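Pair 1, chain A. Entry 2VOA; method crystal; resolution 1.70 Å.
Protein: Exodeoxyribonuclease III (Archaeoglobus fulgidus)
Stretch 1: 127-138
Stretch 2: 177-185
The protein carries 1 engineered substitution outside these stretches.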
# COMPACT_ATOMS: atom_id res chain seq x y z
N LEU A 127 24.65 -25.24 -10.04
CA LEU A 127 23.45 -25.45 -10.85
C LEU A 127 23.81 -26.23 -12.11
O LEU A 127 23.06 -27.11 -12.54
CB LEU A 127 22.80 -24.11 -11.22
CG LEU A 127 21.50 -24.23 -12.01
CD1 LEU A 127 20.49 -25.05 -11.23
CD2 LEU A 127 20.94 -22.84 -12.28
N TYR A 128 24.96 -25.91 -12.70
CA TYR A 128 25.46 -26.70 -13.84
C TYR A 128 25.52 -28.20 -13.53
O TYR A 128 24.96 -29.02 -14.25
CB TYR A 128 26.87 -26.19 -14.25
CG TYR A 128 27.52 -27.05 -15.32
CD1 TYR A 128 28.43 -28.06 -14.97
CD2 TYR A 128 27.20 -26.88 -16.67
CE1 TYR A 128 29.02 -28.86 -15.96
CE2 TYR A 128 27.79 -27.67 -17.67
CZ TYR A 128 28.69 -28.67 -17.29
OH TYR A 128 29.29 -29.47 -18.23
N HIS A 129 26.18 -28.55 -12.43
CA HIS A 129 26.34 -29.97 -12.09
C HIS A 129 25.01 -30.61 -11.72
O HIS A 129 24.75 -31.77 -12.09
CB HIS A 129 27.42 -30.11 -11.02
CG HIS A 129 28.78 -29.77 -11.53
ND1 HIS A 129 29.42 -30.53 -12.49
CD2 HIS A 129 29.60 -28.72 -11.27
CE1 HIS A 129 30.59 -29.98 -12.77
NE2 HIS A 129 30.72 -28.88 -12.05
N TYR A 130 24.15 -29.83 -11.07
CA TYR A 130 22.82 -30.30 -10.68
C TYR A 130 21.97 -30.67 -11.91
O TYR A 130 21.38 -31.77 -11.96
CB TYR A 130 22.14 -29.27 -9.77
CG TYR A 130 20.68 -29.55 -9.46
CD1 TYR A 130 20.30 -30.46 -8.47
CD2 TYR A 130 19.67 -28.89 -10.17
CE1 TYR A 130 18.93 -30.70 -8.19
CE2 TYR A 130 18.32 -29.13 -9.91
CZ TYR A 130 17.96 -30.01 -8.91
OH TYR A 130 16.62 -30.24 -8.66
N LEU A 131 21.93 -29.78 -12.89
CA LEU A 131 21.15 -30.02 -14.12
C LEU A 131 21.79 -31.07 -15.02
O LEU A 131 21.08 -31.88 -15.61
CB LEU A 131 20.95 -28.72 -14.87
CG LEU A 131 20.13 -27.70 -14.07
CD1 LEU A 131 20.18 -26.36 -14.80
CD2 LEU A 131 18.68 -28.16 -13.80
N GLN A 132 23.12 -31.06 -15.12
CA GLN A 132 23.82 -32.11 -15.87
C GLN A 132 23.47 -33.51 -15.33
O GLN A 132 23.32 -34.47 -16.10
CB GLN A 132 25.33 -31.89 -15.79
CG GLN A 132 26.15 -32.84 -16.62
CD GLN A 132 27.63 -32.59 -16.49
OE1 GLN A 132 28.16 -32.46 -15.37
NE2 GLN A 132 28.32 -32.55 -17.62
N LYS A 133 23.34 -33.61 -14.01
CA LYS A 133 23.11 -34.88 -13.33
C LYS A 133 21.66 -35.35 -13.44
O LYS A 133 21.40 -36.56 -13.51
CB LYS A 133 23.53 -34.74 -11.85
CG LYS A 133 23.01 -35.79 -10.91
CD LYS A 133 23.61 -35.59 -9.53
CE LYS A 133 22.58 -35.91 -8.45
NZ LYS A 133 23.16 -35.67 -7.09
N THR A 134 20.73 -34.39 -13.45
CA THR A 134 19.31 -34.69 -13.23
C THR A 134 18.37 -34.45 -14.41
O THR A 134 17.22 -34.92 -14.38
CB THR A 134 18.77 -33.91 -12.03
OG1 THR A 134 18.79 -32.51 -12.31
CG2 THR A 134 19.58 -34.22 -10.74
N VAL A 135 18.82 -33.71 -15.43
CA VAL A 135 17.95 -33.42 -16.59
C VAL A 135 18.12 -34.42 -17.74
O VAL A 135 19.24 -34.72 -18.17
CB VAL A 135 18.15 -31.98 -17.11
CG1 VAL A 135 17.39 -31.79 -18.44
CG2 VAL A 135 17.67 -30.97 -16.09
N ASP A 136 16.99 -34.92 -18.24
CA ASP A 136 17.02 -35.80 -19.40
C ASP A 136 16.79 -34.91 -20.61
O ASP A 136 15.69 -34.40 -20.80
CB ASP A 136 15.95 -36.89 -19.28
CG ASP A 136 15.87 -37.79 -20.50
OD1 ASP A 136 16.65 -37.58 -21.46
OD2 ASP A 136 15.06 -38.74 -20.48
N PHE A 137 17.83 -34.74 -21.43
CA PHE A 137 17.75 -33.80 -22.55
C PHE A 137 17.00 -34.35 -23.77
O PHE A 137 16.73 -33.62 -24.71
CB PHE A 137 19.13 -33.25 -22.92
CG PHE A 137 19.64 -32.23 -21.93
CD1 PHE A 137 20.31 -32.63 -20.78
CD2 PHE A 137 19.38 -30.88 -22.13
CE1 PHE A 137 20.74 -31.69 -19.85
CE2 PHE A 137 19.79 -29.94 -21.22
CZ PHE A 137 20.47 -30.34 -20.08
N ARG A 138 16.66 -35.64 -23.72
CA ARG A 138 15.76 -36.26 -24.70
C ARG A 138 14.30 -36.26 -24.24
O ARG A 138 13.42 -36.81 -24.93
CB ARG A 138 16.20 -37.71 -24.99
CG ARG A 138 17.63 -37.85 -25.44
CD ARG A 138 17.79 -39.04 -26.38
NE ARG A 138 17.71 -38.60 -27.78
CZ ARG A 138 17.25 -39.34 -28.79
NH1 ARG A 138 16.79 -40.57 -28.60
NH2 ARG A 138 17.24 -38.82 -30.02
N LYS A 177 26.14 -19.29 -19.44
CA LYS A 177 26.23 -19.90 -20.78
C LYS A 177 26.75 -21.33 -20.73
O LYS A 177 26.35 -22.15 -21.55
CB LYS A 177 27.03 -19.03 -21.73
CG LYS A 177 26.35 -17.68 -22.00
CD LYS A 177 27.35 -16.76 -22.68
CE LYS A 177 26.68 -15.83 -23.62
NZ LYS A 177 27.51 -15.65 -24.88
N LYS A 178 27.61 -21.64 -19.76
CA LYS A 178 28.08 -23.01 -19.57
C LYS A 178 26.92 -23.98 -19.34
O LYS A 178 26.92 -25.11 -19.85
CB LYS A 178 29.06 -23.04 -18.38
CG LYS A 178 29.63 -24.41 -18.06
CD LYS A 178 30.49 -24.35 -16.80
CE LYS A 178 30.87 -25.75 -16.34
NZ LYS A 178 32.00 -25.77 -15.38
N ILE A 179 25.90 -23.52 -18.61
CA ILE A 179 24.70 -24.33 -18.37
C ILE A 179 23.89 -24.46 -19.66
O ILE A 179 23.44 -25.55 -19.99
CB ILE A 179 23.81 -23.75 -17.26
CG1 ILE A 179 24.64 -23.41 -15.99
CG2 ILE A 179 22.69 -24.75 -16.92
CD1 ILE A 179 23.84 -22.68 -14.85
N LEU A 180 23.69 -23.36 -20.38
CA LEU A 180 22.96 -23.43 -21.66
C LEU A 180 23.56 -24.49 -22.60
O LEU A 180 22.84 -25.17 -23.34
CB LEU A 180 22.98 -22.07 -22.37
CG LEU A 180 22.24 -20.92 -21.68
CD1 LEU A 180 22.04 -19.75 -22.68
CD2 LEU A 180 20.94 -21.35 -21.09
N GLU A 181 24.89 -24.61 -22.58
CA GLU A 181 25.61 -25.52 -23.47
C GLU A 181 25.27 -27.00 -23.22
O GLU A 181 25.60 -27.86 -24.04
CB GLU A 181 27.11 -25.31 -23.34
CG GLU A 181 27.65 -24.09 -24.07
CD GLU A 181 29.14 -23.85 -23.78
OE1 GLU A 181 29.80 -24.70 -23.13
OE2 GLU A 181 29.66 -22.79 -24.20
N LEU A 182 24.64 -27.28 -22.08
CA LEU A 182 24.17 -28.64 -21.77
C LEU A 182 23.07 -29.07 -22.75
O LEU A 182 22.84 -30.28 -22.94
CB LEU A 182 23.64 -28.72 -20.34
CG LEU A 182 24.65 -28.70 -19.20
CD1 LEU A 182 23.90 -28.70 -17.87
CD2 LEU A 182 25.59 -29.90 -19.27
N GLY A 183 22.41 -28.09 -23.34
CA GLY A 183 21.39 -28.34 -24.35
C GLY A 183 20.09 -27.65 -24.03
O GLY A 183 19.00 -28.15 -24.36
N PHE A 184 20.17 -26.51 -23.34
CA PHE A 184 19.00 -25.69 -23.15
C PHE A 184 18.88 -24.67 -24.26
O PHE A 184 19.90 -24.10 -24.70
CB PHE A 184 19.03 -25.00 -21.80
CG PHE A 184 18.78 -25.91 -20.65
CD1 PHE A 184 19.84 -26.31 -19.82
CD2 PHE A 184 17.49 -26.38 -20.38
CE1 PHE A 184 19.61 -27.15 -18.74
CE2 PHE A 184 17.25 -27.23 -19.30
CZ PHE A 184 18.30 -27.61 -18.47
N VAL A 185 17.65 -24.47 -24.73
CA VAL A 185 17.39 -23.44 -25.74
C VAL A 185 16.67 -22.23 -25.11
O VAL A 185 15.63 -22.39 -24.47
CB VAL A 185 16.53 -24.01 -26.88
CG1 VAL A 185 16.30 -22.95 -27.92
CG2 VAL A 185 17.26 -25.23 -27.51

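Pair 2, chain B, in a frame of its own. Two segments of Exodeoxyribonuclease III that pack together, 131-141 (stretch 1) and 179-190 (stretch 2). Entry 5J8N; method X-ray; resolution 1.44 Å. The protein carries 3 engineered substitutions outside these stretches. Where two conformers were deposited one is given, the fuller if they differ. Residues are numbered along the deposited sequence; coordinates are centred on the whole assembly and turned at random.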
# COMPACT_ATOMS: atom_id res chain seq x y z
N ALA B 131 12.47 -10.42 1.30
CA ALA B 131 11.55 -11.52 1.01
C ALA B 131 10.53 -11.09 -0.01
O ALA B 131 10.20 -11.84 -0.90
CB ALA B 131 10.87 -12.02 2.28
N PHE B 132 9.96 -9.90 0.15
CA PHE B 132 9.05 -9.41 -0.83
C PHE B 132 9.67 -9.31 -2.23
O PHE B 132 9.01 -9.72 -3.21
CB PHE B 132 8.52 -8.02 -0.39
CG PHE B 132 7.98 -7.21 -1.58
CD1 PHE B 132 6.78 -7.56 -2.15
CD2 PHE B 132 8.74 -6.20 -2.17
CE1 PHE B 132 6.28 -6.86 -3.29
CE2 PHE B 132 8.26 -5.54 -3.31
CZ PHE B 132 7.08 -5.90 -3.87
N LEU B 133 10.89 -8.80 -2.33
CA LEU B 133 11.47 -8.64 -3.66
C LEU B 133 11.65 -10.01 -4.31
O LEU B 133 11.34 -10.19 -5.50
CB LEU B 133 12.80 -7.89 -3.56
CG LEU B 133 13.47 -7.65 -4.92
CD1 LEU B 133 12.48 -7.03 -5.90
CD2 LEU B 133 14.70 -6.80 -4.69
N ASP B 134 12.06 -10.99 -3.53
CA ASP B 134 12.23 -12.31 -4.13
C ASP B 134 10.89 -12.91 -4.55
O ASP B 134 10.79 -13.56 -5.61
CB ASP B 134 12.95 -13.27 -3.15
CG ASP B 134 14.43 -12.95 -2.99
OD1 ASP B 134 15.00 -12.18 -3.78
OD2 ASP B 134 15.03 -13.44 -2.04
N TYR B 135 9.87 -12.71 -3.75
CA TYR B 135 8.53 -13.17 -4.05
C TYR B 135 8.01 -12.53 -5.33
O TYR B 135 7.52 -13.26 -6.21
CB TYR B 135 7.61 -12.86 -2.88
CG TYR B 135 6.22 -13.35 -3.02
CD1 TYR B 135 5.30 -12.64 -3.79
CD2 TYR B 135 5.82 -14.55 -2.42
CE1 TYR B 135 3.98 -13.10 -3.91
CE2 TYR B 135 4.52 -15.01 -2.54
CZ TYR B 135 3.60 -14.25 -3.29
OH TYR B 135 2.31 -14.73 -3.39
N ALA B 136 8.08 -11.21 -5.43
CA ALA B 136 7.59 -10.53 -6.62
C ALA B 136 8.41 -10.96 -7.82
O ALA B 136 7.83 -11.25 -8.87
CB ALA B 136 7.67 -9.06 -6.38
N ASN B 137 9.74 -11.05 -7.69
CA ASN B 137 10.55 -11.42 -8.84
C ASN B 137 10.21 -12.82 -9.34
O ASN B 137 10.23 -13.07 -10.52
CB ASN B 137 12.03 -11.29 -8.50
CG ASN B 137 12.51 -9.83 -8.51
OD1 ASN B 137 11.81 -8.93 -8.97
ND2 ASN B 137 13.72 -9.60 -8.03
N ALA B 138 9.89 -13.75 -8.45
CA ALA B 138 9.54 -15.08 -8.90
C ALA B 138 8.26 -15.03 -9.73
O ALA B 138 8.20 -15.70 -10.76
CB ALA B 138 9.41 -16.05 -7.70
N LEU B 139 7.25 -14.29 -9.28
CA LEU B 139 6.03 -14.15 -10.09
C LEU B 139 6.30 -13.47 -11.46
O LEU B 139 5.77 -13.88 -12.48
CB LEU B 139 4.94 -13.37 -9.35
CG LEU B 139 4.36 -14.13 -8.14
CD1 LEU B 139 3.35 -13.23 -7.44
CD2 LEU B 139 3.73 -15.42 -8.56
N LYS B 140 7.12 -12.44 -11.43
CA LYS B 140 7.45 -11.72 -12.66
C LYS B 140 8.19 -12.64 -13.64
O LYS B 140 7.92 -12.59 -14.85
CB LYS B 140 8.28 -10.47 -12.32
CG LYS B 140 8.37 -9.49 -13.50
CD LYS B 140 8.85 -8.11 -13.00
CE LYS B 140 10.32 -8.18 -12.61
NZ LYS B 140 11.18 -8.40 -13.82
N SER B 141 9.07 -13.53 -13.16
CA SER B 141 9.81 -14.49 -13.96
C SER B 141 8.85 -15.40 -14.71
O SER B 141 9.14 -15.85 -15.79
CB SER B 141 10.76 -15.30 -13.03
OG SER B 141 11.23 -16.48 -13.66
N ALA B 179 18.06 2.75 -0.76
CA ALA B 179 18.87 1.92 -1.67
C ALA B 179 18.05 0.69 -2.01
O ALA B 179 18.11 0.17 -3.14
CB ALA B 179 20.21 1.55 -1.05
N TRP B 180 17.33 0.14 -1.03
CA TRP B 180 16.52 -1.03 -1.34
C TRP B 180 15.46 -0.66 -2.38
O TRP B 180 15.20 -1.45 -3.29
CB TRP B 180 15.87 -1.65 -0.09
CG TRP B 180 14.97 -2.77 -0.53
CD1 TRP B 180 15.35 -4.05 -0.81
CD2 TRP B 180 13.58 -2.68 -0.89
NE1 TRP B 180 14.27 -4.77 -1.29
CE2 TRP B 180 13.18 -3.95 -1.34
CE3 TRP B 180 12.64 -1.67 -0.82
CZ2 TRP B 180 11.85 -4.23 -1.73
CZ3 TRP B 180 11.32 -1.92 -1.21
CH2 TRP B 180 10.94 -3.21 -1.69
N MET B 181 14.83 0.51 -2.26
CA MET B 181 13.85 0.92 -3.27
C MET B 181 14.51 1.04 -4.65
O MET B 181 13.92 0.63 -5.66
CB MET B 181 13.21 2.21 -2.85
CG MET B 181 12.29 2.05 -1.60
SD MET B 181 11.19 3.44 -1.33
CE MET B 181 10.06 3.22 -2.69
N ASP B 182 15.74 1.55 -4.72
CA ASP B 182 16.46 1.61 -5.98
C ASP B 182 16.57 0.19 -6.56
O ASP B 182 16.34 -0.03 -7.77
CB ASP B 182 17.87 2.17 -5.81
CG ASP B 182 17.91 3.66 -5.46
OD1 ASP B 182 16.96 4.42 -5.83
OD2 ASP B 182 18.94 4.07 -4.85
N LYS B 183 16.97 -0.77 -5.72
CA LYS B 183 17.21 -2.16 -6.14
C LYS B 183 15.89 -2.77 -6.63
O LYS B 183 15.87 -3.44 -7.67
CB LYS B 183 17.79 -2.95 -4.99
CG LYS B 183 18.01 -4.43 -5.29
CD LYS B 183 18.37 -5.10 -3.95
CE LYS B 183 18.54 -6.61 -4.13
NZ LYS B 183 18.94 -7.25 -2.83
N PHE B 184 14.80 -2.53 -5.91
CA PHE B 184 13.48 -3.01 -6.30
C PHE B 184 13.11 -2.48 -7.71
O PHE B 184 12.81 -3.24 -8.61
CB PHE B 184 12.50 -2.55 -5.21
CG PHE B 184 11.03 -2.70 -5.53
CD1 PHE B 184 10.52 -3.75 -6.29
CD2 PHE B 184 10.14 -1.79 -4.97
CE1 PHE B 184 9.13 -3.86 -6.52
CE2 PHE B 184 8.77 -1.90 -5.21
CZ PHE B 184 8.29 -2.94 -5.98
N LEU B 185 13.16 -1.16 -7.88
CA LEU B 185 12.74 -0.63 -9.20
C LEU B 185 13.64 -1.13 -10.31
O LEU B 185 13.16 -1.44 -11.39
CB LEU B 185 12.69 0.89 -9.18
CG LEU B 185 11.71 1.50 -8.16
CD1 LEU B 185 11.63 3.00 -8.35
CD2 LEU B 185 10.31 0.90 -8.28
N ALA B 186 14.95 -1.23 -10.05
CA ALA B 186 15.89 -1.73 -11.05
C ALA B 186 15.63 -3.18 -11.46
O ALA B 186 16.03 -3.58 -12.58
CB ALA B 186 17.31 -1.56 -10.55
N ALA B 187 14.90 -3.94 -10.64
CA ALA B 187 14.51 -5.30 -11.02
C ALA B 187 13.40 -5.32 -12.06
O ALA B 187 13.05 -6.38 -12.54
CB ALA B 187 14.06 -6.08 -9.78
N GLY B 188 12.88 -4.15 -12.40
CA GLY B 188 11.92 -4.03 -13.50
C GLY B 188 10.53 -3.64 -13.04
O GLY B 188 9.55 -4.18 -13.54
N TYR B 189 10.44 -2.67 -12.14
CA TYR B 189 9.18 -2.20 -11.65
C TYR B 189 9.16 -0.68 -11.77
O TYR B 189 10.22 -0.04 -11.69
CB TYR B 189 8.92 -2.63 -10.18
CG TYR B 189 8.97 -4.14 -9.97
CD1 TYR B 189 10.17 -4.77 -9.70
CD2 TYR B 189 7.78 -4.90 -9.99
CE1 TYR B 189 10.22 -6.13 -9.53
CE2 TYR B 189 7.84 -6.28 -9.82
CZ TYR B 189 9.05 -6.86 -9.56
OH TYR B 189 9.12 -8.23 -9.35
N LEU B 190 7.95 -0.13 -11.85
CA LEU B 190 7.74 1.31 -12.00
C LEU B 190 6.99 1.88 -10.86
O LEU B 190 5.98 1.28 -10.41
CB LEU B 190 6.94 1.59 -13.30
CG LEU B 190 7.56 1.01 -14.53
CD1 LEU B 190 6.63 1.27 -15.73
CD2 LEU B 190 8.94 1.62 -14.77
O HOH W 1 10.01 -6.16 -15.50

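Pair 1 and pair 2 share one backbone arrangement: a helix in stretch 1 packs beside the C-terminal part of a helix in stretch 2, after which a glycine with positive phi is the first residue to leave helical phi/psi. Fourteen central residues superpose with an RMSD of 0.9 Å. In pair 2 the two helix axes run nearly parallel, 6° apart, with a closest approach of 10.9 Å. The glycines, A:Gly183 and B:Gly188, match within 0.7 Å, and in both a CB would be jammed against the preceding carbonyl O, so the turn itself calls for glycine. A CB would also lie 3.1 Å from A:Phe137 CD2 in pair 1 and 3.2 Å from B:Lys140 NZ in pair 2.

A:Tyr128 and B:Leu133 occupy the same central position, both with chi1 t. The tyrosine ring offers a face to the matched lysine: A:Lys178 CE lies 3.5 Å from the centroid of the A:Tyr128 ring, a CH-pi contact, and A:Lys178 NZ makes a cation-pi contact at 4.5 Å from that centroid. The leucine has no ring to offer; B:Leu133 CD2 simply meets B:Lys183 CE at 3.9 Å, while B:Leu133 CD1 rests on B:Phe184 CD1 at 3.8 Å.

One residue earlier in stretch 1, aliphatic side chains at both matched positions in pair 1 give way to rings in pair 2. Pair 1 sets aliphatic against aliphatic, A:Leu127 CD2 to A:Ile179 CD1 at 3.9 Å. Pair 2 places aromatics at both positions, and the edge of B:Phe132 meets the face of B:Phe184, centroids 5.2 Å apart and planes at 83°.

The position after the glycine is aromatic in both, A:Phe184 and B:Tyr189, but the environments differ. Opposite it, A:Leu131 reaches the ring through A:Leu131 CD1 to A:Phe184 CE1 at 4.1 Å, whereas the smaller B:Ala136 sits with B:Ala136 CB 4.1 Å from B:Tyr189 CZ. The hydroxyl donates a hydrogen bond from B:Tyr189 OH to B:Asn137 OD1, 2.8 Å; the matched A:Gln132 instead packs A:Gln132 CG on A:Leu182 CD2 at 4.0 Å.

Near the glycine the solutions diverge most. Stretch 1 of pair 1 leaves helical geometry at A:Val135, and the following loop brings in A:Phe137, whose edge faces A:Phe184 (centroids 5.0 Å apart, planes at 69°) and whose A:Phe137 CZ touches A:Leu182 CB at 3.6 Å. Pair 2 remains helical through B:Lys140, the match of A:Val135: B:Lys140 NZ hydrogen-bonds B:Ala187 O at 3.0 Å, and a water accepting from B:Lys140 NZ donates to B:Gly188 O. Pair 1 thus closes without cross-stretch hydrogen bonds, pair 2 with two.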